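Local coordinates for uncharacterized protein (Bacteroides ovatus, PDB 4IRT) that is of unknown function but, as a member of a BNR repeat-containing family of the beta-propeller clan, is a putative neuraminidase, at residues Trp163-Val166 / Gln167-Leu170; Ile233-Asn237 / Ala238-Cys242; Asp370-Leu373 / Trp374-Gln377. All coordinates share one frame; numbering follows the deposited sequence.

Interaction 1: residues Trp163-Val166 / Gln167-Leu170; sequences WTRV and QDIL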
ATOM      1  N   TRP A 163      12.996 -12.891  13.140  1.00 17.80           N
ATOM      2  CA  TRP A 163      11.571 -12.696  12.965  1.00 15.90           C
ATOM      3  C   TRP A 163      10.837 -13.619  13.895  1.00 16.27           C
ATOM      4  O   TRP A 163      11.243 -14.769  14.049  1.00 16.26           O
ATOM      5  CB  TRP A 163      11.159 -13.058  11.543  1.00 14.89           C
ATOM      6  CG  TRP A 163      11.615 -12.084  10.530  1.00 14.45           C
ATOM      7  CD1 TRP A 163      12.739 -12.161   9.782  1.00 13.62           C
ATOM      8  CD2 TRP A 163      10.949 -10.882  10.140  1.00 13.80           C
ATOM      9  NE1 TRP A 163      12.831 -11.077   8.945  1.00 13.13           N
ATOM     10  CE2 TRP A 163      11.742 -10.271   9.147  1.00 14.32           C
ATOM     11  CE3 TRP A 163       9.769 -10.258  10.549  1.00 14.75           C
ATOM     12  CZ2 TRP A 163      11.381  -9.051   8.525  1.00 14.36           C
ATOM     13  CZ3 TRP A 163       9.388  -9.057   9.943  1.00 14.40           C
ATOM     14  CH2 TRP A 163      10.206  -8.450   8.944  1.00 13.82           C
ATOM     15  N   THR A 164       9.754 -13.115  14.482  1.00 15.92           N
ATOM     16  CA  THR A 164       8.829 -13.952  15.223  0.50 15.93           C
ATOM     17  C   THR A 164       7.393 -13.638  14.847  1.00 15.99           C
ATOM     18  O   THR A 164       7.057 -12.523  14.435  1.00 15.39           O
ATOM     19  CB  THR A 164       8.992 -13.759  16.736  0.50 15.73           C
ATOM     20  OG1 THR A 164       8.871 -12.368  17.038  0.50 14.49           O
ATOM     21  CG2 THR A 164      10.356 -14.278  17.187  0.50 16.26           C
ATOM     22  N   ARG A 165       6.537 -14.637  14.975  1.00 16.07           N
ATOM     23  CA  ARG A 165       5.131 -14.463  14.678  1.00 16.52           C
ATOM     24  C   ARG A 165       4.485 -13.546  15.729  1.00 16.63           C
ATOM     25  O   ARG A 165       4.690 -13.739  16.924  1.00 18.61           O
ATOM     26  CB  ARG A 165       4.437 -15.822  14.652  1.00 17.86           C
ATOM     27  CG  ARG A 165       2.972 -15.753  14.269  1.00 18.44           C
ATOM     28  CD  ARG A 165       2.784 -15.540  12.776  1.00 18.95           C
ATOM     29  NE  ARG A 165       2.779 -16.838  12.089  1.00 25.38           N
ATOM     30  CZ  ARG A 165       3.674 -17.265  11.203  1.00 23.55           C
ATOM     31  NH1 ARG A 165       4.705 -16.538  10.855  1.00 22.33           N
ATOM     32  NH2 ARG A 165       3.530 -18.462  10.668  1.00 27.37           N
ATOM     33  N   VAL A 166       3.694 -12.582  15.282  1.00 16.59           N
ATOM     34  CA  VAL A 166       2.904 -11.713  16.175  1.00 15.44           C
ATOM     35  C   VAL A 166       1.458 -12.166  16.239  1.00 16.93           C
ATOM     36  O   VAL A 166       0.897 -12.357  17.330  1.00 16.06           O
ATOM     37  CB  VAL A 166       2.979 -10.240  15.745  1.00 16.17           C
ATOM     38  CG1 VAL A 166       2.094  -9.372  16.635  1.00 16.19           C
ATOM     39  CG2 VAL A 166       4.431  -9.767  15.798  1.00 16.17           C
ATOM     40  N   GLN A 167       0.833 -12.336  15.077  1.00 16.87           N
ATOM     41  CA  GLN A 167      -0.497 -12.925  15.057  1.00 18.29           C
ATOM     42  C   GLN A 167      -0.605 -13.964  13.960  1.00 18.57           C
ATOM     43  O   GLN A 167      -0.236 -13.709  12.812  1.00 18.94           O
ATOM     44  CB  GLN A 167      -1.598 -11.881  14.867  1.00 17.67           C
ATOM     45  CG  GLN A 167      -1.723 -10.817  15.949  1.00 18.55           C
ATOM     46  CD  GLN A 167      -2.146 -11.336  17.316  1.00 20.04           C
ATOM     47  OE1 GLN A 167      -2.620 -12.456  17.459  1.00 20.12           O
ATOM     48  NE2 GLN A 167      -1.957 -10.515  18.337  1.00 21.34           N
ATOM     49  N   ASP A 168      -1.089 -15.123  14.374  1.00 23.14           N
ATOM     50  CA  ASP A 168      -1.476 -16.225  13.500  1.00 31.27           C
ATOM     51  C   ASP A 168      -2.884 -16.033  12.987  1.00 24.20           C
ATOM     52  O   ASP A 168      -3.166 -16.365  11.844  1.00 24.22           O
ATOM     53  CB  ASP A 168      -1.453 -17.543  14.298  1.00 26.63           C
ATOM     54  CG  ASP A 168      -0.055 -18.053  14.519  1.00 39.49           C
ATOM     55  OD1 ASP A 168       0.628 -18.272  13.502  1.00 27.93           O
ATOM     56  OD2 ASP A 168       0.361 -18.244  15.697  1.00 49.64           O
ATOM     57  N   ILE A 169      -3.791 -15.609  13.863  1.00 20.97           N
ATOM     58  CA  ILE A 169      -5.139 -15.263  13.424  0.50 21.91           C
ATOM     59  C   ILE A 169      -5.636 -13.952  14.041  1.00 20.45           C
ATOM     60  O   ILE A 169      -6.031 -13.888  15.222  1.00 19.99           O
ATOM     61  CB  ILE A 169      -6.158 -16.385  13.678  0.50 23.87           C
ATOM     62  CG1 ILE A 169      -5.592 -17.758  13.264  0.50 23.45           C
ATOM     63  CG2 ILE A 169      -7.429 -16.088  12.895  0.50 26.31           C
ATOM     64  CD1 ILE A 169      -6.599 -18.883  13.321  0.50 23.43           C
ATOM     65  N   LEU A 170      -5.636 -12.916  13.215  1.00 16.52           N
ATOM     66  CA  LEU A 170      -6.038 -11.593  13.617  1.00 15.08           C
ATOM     67  C   LEU A 170      -7.431 -11.274  13.096  1.00 15.56           C
ATOM     68  O   LEU A 170      -8.270 -10.799  13.852  1.00 14.72           O
ATOM     69  CB  LEU A 170      -5.024 -10.580  13.085  1.00 14.51           C
ATOM     70  CG  LEU A 170      -5.251  -9.122  13.440  1.00 14.12           C
ATOM     71  CD1 LEU A 170      -5.466  -8.926  14.940  1.00 15.22           C
ATOM     72  CD2 LEU A 170      -4.046  -8.317  12.972  1.00 14.33           C
TER
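Gln-167 folds its side chain back over the preceding peptide: with CG beside the backbone N (chi1 -62°) and a second bend at chi2, its CD comes to lie 3.2 Å from Val-166 O. The CG1 methyl of Val-166 lies 4.1 Å from Gln-167 CG, a loose contact, and the amide end is held from elsewhere, NE2 bonding to the carbonyl of Gly-218. Gln-167 O lies 3.5 Å from Arg-165 CD, a plain contact. Val-166 and Gln-167 both face Met-153 of the adjacent antiparallel strand, which makes this a classic beta bulge at the end of edge strand 162-167, in a four-stranded sheet of the kind that forms a propeller blade. Asp-168, next along, makes a salt bridge: Arg-165 NE reaches Asp-168 OD1 at 2.9 Å. The acceptor lies in the guanidinium plane, yet NE meets the carboxylate from above its plane, the two groups being turned 80° apart. Bends at chi2 and chi3 carry NE round to this oxygen, while the NH1 and NH2 end of Arg-165 serves Asn-154 and Asp-120.

Interaction 2: residues Ile233-Asn237 / Ala238-Cys242; sequences IKLSN and AEYAC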
ATOM      1  N   ILE A 233     -10.700 -11.097  15.167  1.00 14.84           N
ATOM      2  CA  ILE A 233     -11.766 -10.168  14.824  1.00 14.13           C
ATOM      3  C   ILE A 233     -12.583 -10.765  13.706  1.00 14.19           C
ATOM      4  O   ILE A 233     -12.044 -11.063  12.636  1.00 13.91           O
ATOM      5  CB  ILE A 233     -11.227  -8.785  14.407  1.00 14.49           C
ATOM      6  CG1 ILE A 233     -10.228  -8.265  15.461  1.00 14.09           C
ATOM      7  CG2 ILE A 233     -12.393  -7.815  14.241  1.00 14.02           C
ATOM      8  CD1 ILE A 233      -9.514  -6.972  15.063  1.00 14.25           C
ATOM      9  N   LYS A 234     -13.888 -10.893  13.952  1.00 14.32           N
ATOM     10  CA  LYS A 234     -14.852 -11.491  13.039  1.00 16.04           C
ATOM     11  C   LYS A 234     -15.876 -10.452  12.573  1.00 14.67           C
ATOM     12  O   LYS A 234     -15.932  -9.335  13.093  1.00 14.92           O
ATOM     13  CB  LYS A 234     -15.674 -12.559  13.773  1.00 18.39           C
ATOM     14  CG  LYS A 234     -14.912 -13.662  14.477  1.00 24.14           C
ATOM     15  CD  LYS A 234     -15.879 -14.621  15.187  1.00 25.12           C
ATOM     16  CE  LYS A 234     -16.521 -14.000  16.430  1.00 33.75           C
ATOM     17  NZ  LYS A 234     -17.969 -14.343  16.601  1.00 36.52           N
ATOM     18  N   LEU A 235     -16.719 -10.858  11.628  1.00 14.99           N
ATOM     19  CA  LEU A 235     -17.864 -10.059  11.196  1.00 14.93           C
ATOM     20  C   LEU A 235     -18.614  -9.450  12.373  1.00 14.67           C
ATOM     21  O   LEU A 235     -18.942  -8.252  12.383  1.00 16.07           O
ATOM     22  CB  LEU A 235     -18.832 -10.934  10.386  1.00 15.22           C
ATOM     23  CG  LEU A 235     -19.926 -10.126   9.700  1.00 16.07           C
ATOM     24  CD1 LEU A 235     -19.487  -9.692   8.310  1.00 16.24           C
ATOM     25  CD2 LEU A 235     -21.209 -10.929   9.609  1.00 18.84           C
ATOM     26  N   SER A 236     -18.873 -10.261  13.393  1.00 15.87           N
ATOM     27  CA  SER A 236     -19.736  -9.835  14.468  1.00 17.08           C
ATOM     28  C   SER A 236     -19.143  -8.787  15.405  1.00 16.80           C
ATOM     29  O   SER A 236     -19.894  -7.945  15.869  1.00 18.25           O
ATOM     30  CB  SER A 236     -20.218 -11.035  15.289  1.00 18.22           C
ATOM     31  OG  SER A 236     -19.124 -11.643  15.938  1.00 19.06           O
ATOM     32  N   ASN A 237     -17.842  -8.833  15.693  1.00 14.57           N
ATOM     33  CA  ASN A 237     -17.246  -7.929  16.698  1.00 15.42           C
ATOM     34  C   ASN A 237     -16.401  -6.808  16.123  1.00 14.16           C
ATOM     35  O   ASN A 237     -15.942  -5.926  16.866  1.00 15.08           O
ATOM     36  CB  ASN A 237     -16.461  -8.725  17.784  1.00 15.13           C
ATOM     37  CG  ASN A 237     -15.289  -9.514  17.220  1.00 16.74           C
ATOM     38  OD1 ASN A 237     -15.317  -9.948  16.074  1.00 17.03           O
ATOM     39  ND2 ASN A 237     -14.252  -9.698  18.026  1.00 16.46           N
ATOM     40  N   ALA A 238     -16.198  -6.827  14.810  1.00 13.30           N
ATOM     41  CA  ALA A 238     -15.374  -5.801  14.174  1.00 12.36           C
ATOM     42  C   ALA A 238     -15.980  -4.418  14.391  1.00 12.21           C
ATOM     43  O   ALA A 238     -17.203  -4.284  14.434  1.00 11.38           O
ATOM     44  CB  ALA A 238     -15.255  -6.075  12.690  1.00 12.96           C
ATOM     45  N   GLU A 239     -15.112  -3.407  14.460  1.00 11.94           N
ATOM     46  CA  GLU A 239     -15.533  -2.036  14.442  1.00 11.45           C
ATOM     47  C   GLU A 239     -15.808  -1.646  12.990  1.00 11.51           C
ATOM     48  O   GLU A 239     -14.923  -1.748  12.147  1.00 11.43           O
ATOM     49  CB  GLU A 239     -14.482  -1.093  15.049  1.00 11.48           C
ATOM     50  CG  GLU A 239     -14.971   0.359  15.031  1.00 11.64           C
ATOM     51  CD  GLU A 239     -14.044   1.379  15.650  1.00 12.14           C
ATOM     52  OE1 GLU A 239     -12.920   1.038  16.119  1.00 11.62           O
ATOM     53  OE2 GLU A 239     -14.483   2.564  15.657  1.00 13.03           O
ATOM     54  N   TYR A 240     -17.017  -1.156  12.711  1.00 12.00           N
ATOM     55  CA  TYR A 240     -17.358  -0.672  11.381  1.00 12.24           C
ATOM     56  C   TYR A 240     -17.073   0.815  11.254  1.00 12.87           C
ATOM     57  O   TYR A 240     -17.803   1.659  11.781  1.00 12.92           O
ATOM     58  CB  TYR A 240     -18.807  -1.052  11.033  1.00 12.77           C
ATOM     59  CG  TYR A 240     -18.860  -2.560  10.817  1.00 14.27           C
ATOM     60  CD1 TYR A 240     -18.925  -3.442  11.910  1.00 15.17           C
ATOM     61  CD2 TYR A 240     -18.714  -3.101   9.549  1.00 13.99           C
ATOM     62  CE1 TYR A 240     -18.881  -4.824  11.730  1.00 15.81           C
ATOM     63  CE2 TYR A 240     -18.700  -4.485   9.354  1.00 15.04           C
ATOM     64  CZ  TYR A 240     -18.776  -5.337  10.450  1.00 15.18           C
ATOM     65  OH  TYR A 240     -18.713  -6.694  10.239  1.00 15.56           O
ATOM     66  N   ALA A 241     -16.033   1.129  10.500  1.00 13.27           N
ATOM     67  CA  ALA A 241     -15.740   2.514  10.145  1.00 12.90           C
ATOM     68  C   ALA A 241     -16.777   3.073   9.167  1.00 13.66           C
ATOM     69  O   ALA A 241     -17.154   4.250   9.257  1.00 13.52           O
ATOM     70  CB  ALA A 241     -14.348   2.642   9.572  1.00 12.11           C
ATOM     71  N   CYS A 242     -17.246   2.231   8.254  1.00 13.55           N
ATOM     72  CA  CYS A 242     -18.276   2.636   7.299  1.00 14.45           C
ATOM     73  C   CYS A 242     -19.008   1.404   6.843  1.00 14.92           C
ATOM     74  O   CYS A 242     -18.390   0.473   6.267  1.00 14.66           O
ATOM     75  CB  CYS A 242     -17.685   3.414   6.118  1.00 15.62           C
ATOM     76  SG  CYS A 242     -18.934   4.199   5.036  1.00 16.70           S
TER
HETATM   77  O   HOH W   1     -19.530  -5.239  15.442  1.00 16.72           O
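A tyrosine hydroxyl binds a backbone carbonyl five residues earlier: Tyr-240 OH donates to Leu-235 O at 2.7 Å, with a C=O...O angle of 122° and in the carbonyl plane, on a lone pair. The carbonyl oxygen lies at the edge of the ring, near its plane, so the phenol approaches with its rim and not its face. Leu-235 also touches the Tyr-240 hydroxyl through CD1, at 3.6 Å. Tyr-240 OH has a second partner in Trp-197 NE1, and its ring takes part in a cation-pi contact with Arg-243. A phenylalanine here would probably leave the Leu-235 carbonyl and the Trp-197 indole N-H without this shared partner and free the turn to shift against the ring.

The turn itself is closed by main-chain bonds. Ala-238 N donates to Lys-234 O at 3.1 Å, while the bond from Asn-237 N to the same oxygen is weak. Asn-237 adds a side-chain clasp: with CG between its backbone N and carbonyl carbon (chi1 62°), OD1 swings back to accept from Lys-234 N at 2.7 Å, in the carbonyl plane. Lys-234 NZ reaches Ser-236 OG at 3.0 Å. A water donates to both Ser-236 O and Ala-238 O, tying the end of the turn to the start of the next strand. The CG2 methyl of Ile-233 lies 3.7 Å from Ala-238 CB.

This turn leads into strand 239-242, an outermost strand, at the opposite edge from 178-185, of a four-stranded antiparallel sheet consistent with a beta-propeller blade. Ile-233 and Ala-238 both pack on Trp-195 and Leu-235 on Trp-197, residues of strand 191-198, while Tyr-240 lies against Asp-208 and Cys-210 of strand 206-214, its direct neighbour.

Interaction 3: residues Asp370-Leu373 / Trp374-Gln377; sequences DTEL and WKKQ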
ATOM      1  N   ASP A 370       6.699   7.445  -0.765  1.00  9.54           N
ATOM      2  CA  ASP A 370       7.752   7.289   0.213  1.00  9.77           C
ATOM      3  C   ASP A 370       7.137   7.648   1.560  1.00  9.90           C
ATOM      4  O   ASP A 370       7.146   8.813   2.008  1.00 10.19           O
ATOM      5  CB  ASP A 370       8.943   8.147  -0.148  1.00  9.99           C
ATOM      6  CG  ASP A 370      10.139   7.916   0.734  1.00  9.93           C
ATOM      7  OD1 ASP A 370       9.980   7.463   1.889  1.00 10.25           O
ATOM      8  OD2 ASP A 370      11.258   8.197   0.239  1.00 10.05           O
ATOM      9  N   THR A 371       6.578   6.628   2.199  1.00 10.86           N
ATOM     10  CA  THR A 371       5.866   6.807   3.460  1.00 11.41           C
ATOM     11  C   THR A 371       6.749   7.472   4.521  1.00 10.65           C
ATOM     12  O   THR A 371       6.314   8.344   5.255  1.00 11.68           O
ATOM     13  CB  THR A 371       5.364   5.472   4.029  1.00 11.65           C
ATOM     14  OG1 THR A 371       6.451   4.545   4.111  1.00 12.73           O
ATOM     15  CG2 THR A 371       4.266   4.880   3.164  1.00 12.24           C
ATOM     16  N   GLU A 372       8.000   7.045   4.599  1.00 10.98           N
ATOM     17  CA  GLU A 372       8.916   7.539   5.625  1.00 12.41           C
ATOM     18  C   GLU A 372       9.359   8.991   5.415  1.00 11.95           C
ATOM     19  O   GLU A 372       9.478   9.760   6.356  1.00 12.42           O
ATOM     20  CB  GLU A 372      10.089   6.565   5.765  1.00 13.77           C
ATOM     21  CG  GLU A 372       9.611   5.152   6.122  1.00 18.43           C
ATOM     22  CD  GLU A 372       8.587   5.124   7.269  1.00 23.47           C
ATOM     23  OE1 GLU A 372       8.960   5.454   8.408  1.00 26.71           O
ATOM     24  OE2 GLU A 372       7.407   4.797   7.026  1.00 20.68           O
ATOM     25  N   LEU A 373       9.553   9.397   4.170  1.00 11.18           N
ATOM     26  CA  LEU A 373       9.885  10.773   3.871  1.00 11.13           C
ATOM     27  C   LEU A 373       8.750  11.711   4.237  1.00 10.94           C
ATOM     28  O   LEU A 373       8.993  12.797   4.725  1.00 11.79           O
ATOM     29  CB  LEU A 373      10.211  10.934   2.394  1.00 11.73           C
ATOM     30  CG  LEU A 373      10.765  12.278   1.964  1.00 12.77           C
ATOM     31  CD1 LEU A 373      12.100  12.587   2.640  1.00 13.32           C
ATOM     32  CD2 LEU A 373      10.947  12.219   0.462  1.00 13.62           C
ATOM     33  N   TRP A 374       7.508  11.296   4.034  1.00 10.47           N
ATOM     34  CA  TRP A 374       6.396  12.116   4.472  1.00 10.44           C
ATOM     35  C   TRP A 374       6.417  12.243   6.016  1.00 11.25           C
ATOM     36  O   TRP A 374       6.297  13.359   6.558  1.00 10.89           O
ATOM     37  CB  TRP A 374       5.057  11.577   3.946  1.00  9.83           C
ATOM     38  CG  TRP A 374       3.934  12.372   4.523  1.00 10.30           C
ATOM     39  CD1 TRP A 374       3.134  12.020   5.573  1.00 10.63           C
ATOM     40  CD2 TRP A 374       3.576  13.705   4.177  1.00 11.45           C
ATOM     41  NE1 TRP A 374       2.271  13.034   5.864  1.00 12.55           N
ATOM     42  CE2 TRP A 374       2.504  14.080   5.015  1.00 11.28           C
ATOM     43  CE3 TRP A 374       4.009  14.602   3.192  1.00 12.17           C
ATOM     44  CZ2 TRP A 374       1.884  15.315   4.921  1.00 12.75           C
ATOM     45  CZ3 TRP A 374       3.390  15.839   3.118  1.00 14.04           C
ATOM     46  CH2 TRP A 374       2.327  16.165   3.966  1.00 13.36           C
ATOM     47  N   LYS A 375       6.582  11.122   6.715  1.00 11.55           N
ATOM     48  CA  LYS A 375       6.569  11.142   8.163  1.00 13.34           C
ATOM     49  C   LYS A 375       7.686  11.988   8.766  1.00 13.69           C
ATOM     50  O   LYS A 375       7.466  12.698   9.748  1.00 14.36           O
ATOM     51  CB  LYS A 375       6.680   9.731   8.727  1.00 14.52           C
ATOM     52  CG  LYS A 375       5.493   8.820   8.452  1.00 15.58           C
ATOM     53  CD  LYS A 375       5.807   7.475   9.084  1.00 17.32           C
ATOM     54  CE  LYS A 375       4.850   6.402   8.662  1.00 18.64           C
ATOM     55  NZ  LYS A 375       5.441   5.105   9.107  1.00 22.52           N
ATOM     56  N   LYS A 376       8.885  11.889   8.205  1.00 13.70           N
ATOM     57  CA  LYS A 376      10.071  12.517   8.807  1.00 16.01           C
ATOM     58  C   LYS A 376      10.301  13.913   8.278  1.00 14.91           C
ATOM     59  O   LYS A 376      10.780  14.765   9.019  1.00 14.83           O
ATOM     60  CB  LYS A 376      11.326  11.682   8.549  1.00 19.97           C
ATOM     61  CG  LYS A 376      11.267  10.247   9.031  1.00 25.65           C
ATOM     62  CD  LYS A 376      11.432  10.132  10.526  1.00 38.14           C
ATOM     63  CE  LYS A 376      11.393   8.664  10.934  1.00 54.19           C
ATOM     64  NZ  LYS A 376      11.750   8.463  12.364  1.00 62.08           N
ATOM     65  N   GLN A 377       9.982  14.159   7.008  1.00 13.11           N
ATOM     66  CA  GLN A 377      10.324  15.431   6.372  1.00 14.24           C
ATOM     67  C   GLN A 377       9.172  16.215   5.732  1.00 13.90           C
ATOM     68  O   GLN A 377       9.380  17.308   5.230  1.00 14.52           O
ATOM     69  CB  GLN A 377      11.459  15.224   5.359  1.00 15.46           C
ATOM     70  CG  GLN A 377      12.730  14.675   5.978  1.00 16.82           C
ATOM     71  CD  GLN A 377      13.909  14.756   5.028  1.00 18.25           C
ATOM     72  OE1 GLN A 377      14.016  15.698   4.251  1.00 19.10           O
ATOM     73  NE2 GLN A 377      14.796  13.769   5.089  1.00 20.59           N
TER
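Glu-372 and Lys-375 run side by side, pointing the same way, and join in a salt bridge one helical turn apart: Lys-375 NZ donates to Glu-372 OE2 at 2.9 Å, and OE2 accepts on its syn lone pair. The lysine reaches it with a chain extended beyond CG, whereas the glutamate bends at chi2 (-47°) to bring its carboxylate alongside the lysine tail, OE2 lying 3.4 Å from Lys-375 CE. On another side of the helix Leu-373 CD1 rests on the amide group of Gln-377, 3.7 Å from its CD, the two side chains crossing at a slant.

The backbone sets these spacings. Successive i to i+4 bonds run from Trp-374 N to Asp-370 O, Lys-375 N to Thr-371 O, Lys-376 N to Glu-372 O and Gln-377 N to Leu-373 O, the last at 2.8 Å. At the start of the helix Asp-370 is the N-cap: its OD1 accepts from Leu-373 N at 3.0 Å, met from well above the carboxylate plane. A negative charge here would be expected to interact favourably with the helix dipole.

Partners outside the helix hold these groups further. Asp-370 OD2 is held by Thr-30 OG1 and Gln-35 NE2, Thr-371 OG1 is bonded to Asn-26, and Lys-375 NZ, besides its carboxylate, donates to Val-185 O and lies in cation-pi contact with Tyr-184.

Helix 371-377 is thus wedged among strands of several sheets. Glu-372 and Leu-373 pack on strand 28-31, Glu-372 and Lys-375 on Pro-131 of strand 124-131, and Trp-374 on Val-320 and Glu-322 of strand 318-322, its NE1 bonding to Val-321 O.

The three contacts come in series along the chain. Interactions 1 and 2 have centres about 20 Å apart and lie at the outermost strands, 162-167 and 239-242, of two successive four-stranded antiparallel blades. They touch through the backbone: Leu-170 O and Ile-233 N stand 2.8 Å apart, a probable hydrogen bond between the loop leaving one blade and the loop entering the edge strand of the next. Interaction 3, its centre about 27 Å from that of interaction 1 and 30 Å from that of interaction 2, packs on strand 124-131 and bonds through Lys-375 to Val-185 of strand 178-185, the opposite edges of the same two blades. Together the contacts link neighbouring parts of what is probably a beta-propeller.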